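Local coordinates for protein deoxyribose-phosphate aldolase (PDB 4EIV) that is an enzyme of the deoxyribose-phosphate aldolase family from Toxoplasma gondii, folded as a closed eight-stranded beta/alpha (TIM) barrel, at residues A[143-146]-A[147-150]; A[240-243]-A[244-247]; A[281-284]-A[285-288]. One frame throughout, in Å; residues are numbered along the deposited sequence. Where two conformers were deposited one is given.

Contact 1 of 3, residues A[143-146]-A[147-150]; sequences EVKK and VVGP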
loop_
_atom_site.group_PDB
_atom_site.type_symbol
_atom_site.label_atom_id
_atom_site.label_comp_id
_atom_site.label_asym_id
_atom_site.label_seq_id
_atom_site.Cartn_x
_atom_site.Cartn_y
_atom_site.Cartn_z
ATOM N N GLU A 143 2.948 -31.237 7.814
ATOM C CA GLU A 143 3.368 -31.546 9.170
ATOM C C GLU A 143 3.860 -30.325 9.926
ATOM O O GLU A 143 3.524 -30.134 11.090
ATOM C CB GLU A 143 4.403 -32.670 9.160
ATOM C CG GLU A 143 3.759 -34.021 8.826
ATOM C CD GLU A 143 2.775 -34.465 9.873
ATOM O OE1 GLU A 143 1.633 -34.831 9.502
ATOM O OE2 GLU A 143 3.131 -34.395 11.075
ATOM N N VAL A 144 4.651 -29.489 9.256
ATOM C CA VAL A 144 5.125 -28.264 9.893
ATOM C C VAL A 144 3.948 -27.314 10.143
ATOM O O VAL A 144 3.866 -26.663 11.204
ATOM C CB VAL A 144 6.260 -27.603 9.064
ATOM C CG1 VAL A 144 6.635 -26.216 9.633
ATOM C CG2 VAL A 144 7.487 -28.514 9.052
ATOM N N LYS A 145 3.042 -27.203 9.177
ATOM C CA LYS A 145 1.865 -26.312 9.367
ATOM C C LYS A 145 1.034 -26.691 10.588
ATOM O O LYS A 145 0.480 -25.818 11.237
ATOM C CB LYS A 145 0.979 -26.268 8.115
ATOM C CG LYS A 145 -0.179 -25.247 8.145
ATOM C CD LYS A 145 0.208 -23.804 8.502
ATOM C CE LYS A 145 -1.022 -22.874 8.631
ATOM N NZ LYS A 145 -0.688 -21.450 9.062
ATOM N N LYS A 146 0.965 -27.980 10.905
ATOM C CA LYS A 146 0.223 -28.437 12.084
ATOM C C LYS A 146 0.763 -27.827 13.373
ATOM O O LYS A 146 -0.012 -27.516 14.280
ATOM C CB LYS A 146 0.279 -29.964 12.211
ATOM C CG LYS A 146 -0.590 -30.735 11.227
ATOM C CD LYS A 146 -0.463 -32.241 11.472
ATOM C CE LYS A 146 -1.235 -33.054 10.443
ATOM N NZ LYS A 146 -0.971 -34.520 10.599
ATOM N N VAL A 147 2.083 -27.679 13.464
ATOM C CA VAL A 147 2.690 -27.129 14.673
ATOM C C VAL A 147 2.746 -25.613 14.687
ATOM O O VAL A 147 2.779 -25.010 15.751
ATOM C CB VAL A 147 4.098 -27.753 14.979
ATOM C CG1 VAL A 147 3.981 -29.296 15.109
ATOM C CG2 VAL A 147 5.120 -27.384 13.965
ATOM N N VAL A 148 2.756 -24.980 13.518
ATOM C CA VAL A 148 2.766 -23.518 13.469
ATOM C C VAL A 148 1.377 -22.966 13.798
ATOM O O VAL A 148 1.241 -21.857 14.325
ATOM C CB VAL A 148 3.236 -22.997 12.114
ATOM C CG1 VAL A 148 4.640 -23.516 11.787
ATOM C CG2 VAL A 148 2.259 -23.342 11.061
ATOM N N GLY A 149 0.339 -23.750 13.510
ATOM C CA GLY A 149 -1.027 -23.331 13.820
ATOM C C GLY A 149 -1.369 -22.100 12.997
ATOM O O GLY A 149 -1.070 -22.062 11.806
ATOM N N PRO A 150 -1.956 -21.072 13.628
ATOM C CA PRO A 150 -2.355 -19.878 12.879
ATOM C C PRO A 150 -1.216 -18.931 12.483
ATOM O O PRO A 150 -1.450 -17.978 11.740
ATOM C CB PRO A 150 -3.334 -19.183 13.826
ATOM C CG PRO A 150 -2.890 -19.586 15.178
ATOM C CD PRO A 150 -2.411 -21.011 15.029
HETATM O O HOH W 1 -0.432 -25.814 16.418
#
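Lys145 reaches forward along the end of helix 130-148 to meet Val148 and Gly149. Its CB points away from 147-150, and CG stands opposite the backbone N (chi1 -173°); a bend at chi2 (52°) then turns the chain toward the helix end. Lys145 CD presses on Val148 CG2 at 3.3 Å, tight for two carbons, with the two side chains crossing at about a right angle. Lys145 CE passes 3.3 Å from Gly149 O, and the chain finishes at NZ, which donates to Gly149 O over 2.8 Å almost straight along the carbonyl. Asp181 forms a salt bridge with the same ammonium group, and Lys151 O accepts a weak hydrogen bond.

The backbone beneath is ordinary helix, Val148 N bonding to Val144 O and Gly149 N to Lys145 O, both at 3.1 Å. Gly149 then leaves helical geometry with positive phi (64°). On the barrel side, Val144 CG1 touches Val148 CG1 at 4.0 Å, and Val144 also packs on Leu153 of strand 152-156 and on helix 99-111. Lys146 NZ reaches back about one turn to a 2.8 Å salt bridge with Glu143 OE1, on its syn side but out of the carboxylate plane.

A lysine held by a carboxylate and by a carbonyl at the C-terminal end of a helix probably stays charged, and its ammonium group ties the helix terminus to the chain beyond it.

Contact 2 of 3, residues A[240-243]-A[244-247]; sequences DVHM and AETA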
loop_
_atom_site.group_PDB
_atom_site.type_symbol
_atom_site.label_atom_id
_atom_site.label_comp_id
_atom_site.label_asym_id
_atom_site.label_seq_id
_atom_site.Cartn_x
_atom_site.Cartn_y
_atom_site.Cartn_z
ATOM N N ASP A 240 21.980 -10.475 -2.303
ATOM C CA ASP A 240 22.779 -9.295 -1.992
ATOM C C ASP A 240 22.752 -8.212 -3.067
ATOM O O ASP A 240 23.659 -7.375 -3.150
ATOM C CB ASP A 240 24.209 -9.732 -1.647
ATOM C CG ASP A 240 24.257 -10.567 -0.369
ATOM O OD1 ASP A 240 24.650 -11.759 -0.452
ATOM O OD2 ASP A 240 23.833 -10.040 0.697
ATOM N N VAL A 241 21.704 -8.204 -3.886
ATOM C CA VAL A 241 21.550 -7.154 -4.898
ATOM C C VAL A 241 21.266 -5.789 -4.266
ATOM O O VAL A 241 20.917 -5.684 -3.082
ATOM C CB VAL A 241 20.440 -7.470 -5.919
ATOM C CG1 VAL A 241 20.782 -8.777 -6.677
ATOM C CG2 VAL A 241 19.105 -7.530 -5.248
ATOM N N HIS A 242 21.409 -4.749 -5.081
ATOM C CA HIS A 242 21.168 -3.368 -4.654
ATOM C C HIS A 242 19.706 -2.929 -4.803
ATOM O O HIS A 242 18.858 -3.650 -5.342
ATOM C CB HIS A 242 22.073 -2.424 -5.445
ATOM C CG HIS A 242 23.526 -2.711 -5.279
ATOM N ND1 HIS A 242 24.201 -2.421 -4.117
ATOM C CD2 HIS A 242 24.446 -3.225 -6.131
ATOM C CE1 HIS A 242 25.467 -2.775 -4.244
ATOM N NE2 HIS A 242 25.643 -3.264 -5.459
ATOM N N MET A 243 19.419 -1.729 -4.306
ATOM C CA MET A 243 18.063 -1.200 -4.354
ATOM C C MET A 243 17.463 -1.133 -5.762
ATOM O O MET A 243 16.287 -1.441 -5.931
ATOM C CB MET A 243 17.985 0.172 -3.669
ATOM C CG MET A 243 16.573 0.751 -3.619
ATOM S SD MET A 243 16.410 2.271 -2.659
ATOM C CE MET A 243 17.413 3.375 -3.622
ATOM N N ALA A 244 18.246 -0.754 -6.763
ATOM C CA ALA A 244 17.691 -0.651 -8.116
ATOM C C ALA A 244 17.133 -1.967 -8.650
ATOM O O ALA A 244 16.019 -2.017 -9.195
ATOM C CB ALA A 244 18.751 -0.128 -9.058
ATOM N N GLU A 245 17.882 -3.044 -8.456
ATOM C CA GLU A 245 17.435 -4.367 -8.878
ATOM C C GLU A 245 16.188 -4.773 -8.102
ATOM O O GLU A 245 15.275 -5.401 -8.633
ATOM C CB GLU A 245 18.539 -5.422 -8.671
ATOM C CG GLU A 245 19.713 -5.368 -9.670
ATOM C CD GLU A 245 20.728 -4.240 -9.445
ATOM O OE1 GLU A 245 21.650 -4.108 -10.282
ATOM O OE2 GLU A 245 20.639 -3.482 -8.450
ATOM N N THR A 246 16.146 -4.413 -6.827
ATOM C CA THR A 246 15.017 -4.766 -6.000
ATOM C C THR A 246 13.735 -4.045 -6.510
ATOM O O THR A 246 12.648 -4.630 -6.523
ATOM C CB THR A 246 15.336 -4.468 -4.516
ATOM O OG1 THR A 246 16.545 -5.150 -4.124
ATOM C CG2 THR A 246 14.248 -4.910 -3.635
ATOM N N ALA A 247 13.895 -2.787 -6.961
ATOM C CA ALA A 247 12.792 -1.971 -7.500
ATOM C C ALA A 247 12.113 -2.602 -8.731
ATOM O O ALA A 247 10.890 -2.462 -8.930
ATOM C CB ALA A 247 13.273 -0.546 -7.853
#
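His242 O is gripped twice by Thr246. Thr246 N donates to His242 O over 3.2 Å in the carbonyl plane, and Thr246 OG1 reaches His242 O at 3.0 Å from well above it, so the two donors approach the oxygen from different directions. OG1 lies beside its own backbone N (chi1 -55°), which turns the hydroxyl back toward the carbonyl one turn earlier. Ala247 N repeats the helical bond with Met243 O at 2.9 Å, and Met243 N donates to Glu278 of helix 273-284.

Around this polar core, Val241 CG2 rests 3.7 Å from Thr246 OG1, and Val241 CB meets Glu245 CB at 3.9 Å. The Glu245 chain folds at chi2 (76°) to bring OE2 to 3.5 Å from His242 CB. The Met243 side chain packs on Leu26 of helix 17-27 and Leu279 of helix 273-284, and it also touches Tyr18 of the second subunit; Ala247 meets Ile17 of that subunit.

The arrangement is a helix N-terminus, loop residue Val241 and N-cap His242 meeting the first turn of helix 243-257, after strand 233-237 of the beta/alpha barrel.

Contact 3 of 3, residues A[281-284]-A[285-288]; sequences DCYE and SWDS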
loop_
_atom_site.group_PDB
_atom_site.type_symbol
_atom_site.label_atom_id
_atom_site.label_comp_id
_atom_site.label_asym_id
_atom_site.label_seq_id
_atom_site.Cartn_x
_atom_site.Cartn_y
_atom_site.Cartn_z
ATOM N N ASP A 281 19.528 4.320 4.627
ATOM C CA ASP A 281 20.293 5.525 4.329
ATOM C C ASP A 281 19.540 6.425 3.346
ATOM O O ASP A 281 19.507 7.651 3.500
ATOM C CB ASP A 281 21.692 5.169 3.809
ATOM C CG ASP A 281 22.596 4.565 4.904
ATOM O OD1 ASP A 281 22.198 4.515 6.095
ATOM O OD2 ASP A 281 23.715 4.127 4.573
ATOM N N CYS A 282 18.922 5.809 2.346
ATOM C CA CYS A 282 18.170 6.541 1.349
ATOM C C CYS A 282 16.965 7.231 1.986
ATOM O O CYS A 282 16.759 8.433 1.810
ATOM C CB CYS A 282 17.712 5.598 0.243
ATOM S SG CYS A 282 16.837 6.435 -1.095
ATOM N N TYR A 283 16.165 6.470 2.723
ATOM C CA TYR A 283 14.999 7.030 3.380
ATOM C C TYR A 283 15.329 8.161 4.345
ATOM O O TYR A 283 14.638 9.197 4.373
ATOM C CB TYR A 283 14.201 5.964 4.126
ATOM C CG TYR A 283 13.152 6.596 4.987
ATOM C CD1 TYR A 283 12.067 7.245 4.412
ATOM C CD2 TYR A 283 13.276 6.619 6.377
ATOM C CE1 TYR A 283 11.117 7.880 5.188
ATOM C CE2 TYR A 283 12.322 7.252 7.170
ATOM C CZ TYR A 283 11.244 7.883 6.562
ATOM O OH TYR A 283 10.280 8.485 7.318
ATOM N N GLU A 284 16.407 7.985 5.105
ATOM C CA GLU A 284 16.802 8.992 6.088
ATOM C C GLU A 284 17.230 10.319 5.468
ATOM O O GLU A 284 17.330 11.310 6.173
ATOM C CB GLU A 284 17.864 8.426 7.039
ATOM C CG GLU A 284 17.265 7.396 7.995
ATOM C CD GLU A 284 18.280 6.710 8.876
ATOM O OE1 GLU A 284 19.491 7.009 8.754
ATOM O OE2 GLU A 284 17.857 5.870 9.707
ATOM N N SER A 285 17.472 10.352 4.162
ATOM C CA SER A 285 17.790 11.610 3.493
ATOM C C SER A 285 16.544 12.474 3.214
ATOM O O SER A 285 16.675 13.641 2.854
ATOM C CB SER A 285 18.588 11.375 2.208
ATOM O OG SER A 285 17.843 10.749 1.185
ATOM N N TRP A 286 15.345 11.912 3.379
ATOM C CA TRP A 286 14.113 12.672 3.189
ATOM C C TRP A 286 13.849 13.586 4.401
ATOM O O TRP A 286 13.977 13.151 5.545
ATOM C CB TRP A 286 12.936 11.706 2.979
ATOM C CG TRP A 286 11.618 12.398 2.833
ATOM C CD1 TRP A 286 11.194 13.145 1.769
ATOM C CD2 TRP A 286 10.546 12.417 3.784
ATOM N NE1 TRP A 286 9.932 13.631 2.001
ATOM C CE2 TRP A 286 9.513 13.207 3.232
ATOM C CE3 TRP A 286 10.362 11.859 5.054
ATOM C CZ2 TRP A 286 8.306 13.435 3.899
ATOM C CZ3 TRP A 286 9.161 12.091 5.710
ATOM C CH2 TRP A 286 8.156 12.875 5.132
ATOM N N ASP A 287 13.474 14.841 4.142
ATOM C CA ASP A 287 13.191 15.824 5.203
ATOM C C ASP A 287 11.714 15.758 5.611
ATOM O O ASP A 287 10.826 16.137 4.839
ATOM C CB ASP A 287 13.549 17.236 4.706
ATOM C CG ASP A 287 13.403 18.316 5.783
ATOM O OD1 ASP A 287 13.143 17.996 6.969
ATOM O OD2 ASP A 287 13.565 19.503 5.425
ATOM N N SER A 288 11.456 15.275 6.828
ATOM C CA SER A 288 10.093 15.148 7.352
ATOM C C SER A 288 9.546 16.442 7.939
ATOM O O SER A 288 8.335 16.553 8.170
ATOM C CB SER A 288 10.058 14.113 8.479
ATOM O OG SER A 288 10.603 14.654 9.684
HETATM O O HOH W 2 13.501 10.655 6.725
HETATM O O HOH W 3 16.492 14.153 6.707
#
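In Tyr283 and Trp286 the first torsion is close to trans (170° and 178°), swinging each ring to the carbonyl side and bringing the two together obliquely, Tyr283 CE1 to Trp286 CE3 at 4.1 Å. Ser285 instead tucks OG between its backbone N and carbonyl carbon (chi1 69°), and from there OG donates to Cys282 O over a short 2.6 Å, in the carbonyl plane.

Ser285 N reaches Cys282 O at 3.1 Å from well above the plane, so this oxygen takes two bonds from one residue; Ser285 OG also bonds to Gln20. Trp286 N donates to Tyr283 O at 3.0 Å. Water 2 bridges Tyr283 O and Trp286 O, donating to both, and lies 3.5 Å above the Tyr283 ring plane, displaced toward the ring's rim. Beyond the segments, Glu284 OE2 forms a salt bridge with Lys53, and Trp286 NE1 hydrogen-bonds to Asp248 of the second subunit. Met251 of that subunit packs on Tyr283 and Trp286.

Bonds from residue i+3 back to residue i, at Ser285 and Trp286, are the pattern of 3-10-like turns; here they lie where helix 273-284, the last of the barrel, passes into the C-terminal tail at the subunit interface.

How the contacts relate
The three contacts follow in series along the chain; none nests in or crosses another, and each is local, closing only a turn of a few residues and no long loop. Contact 1 comes first, at the C-terminal end of helix 130-148, where the chain turns toward strand 152-156. Contact 2 opens helix 243-257 after strand 233-237, and contact 3 follows the last helix, 273-284, into the C-terminal tail. Contact 1 stands apart across the barrel, its centre about 33 Å from that of contact 2 and about 40 Å from that of contact 3. Contacts 2 and 3 touch, Met243 CE lying 4.0 Å from Cys282 SG, and join helices 243-257, 273-284 and 17-27 beside the second subunit.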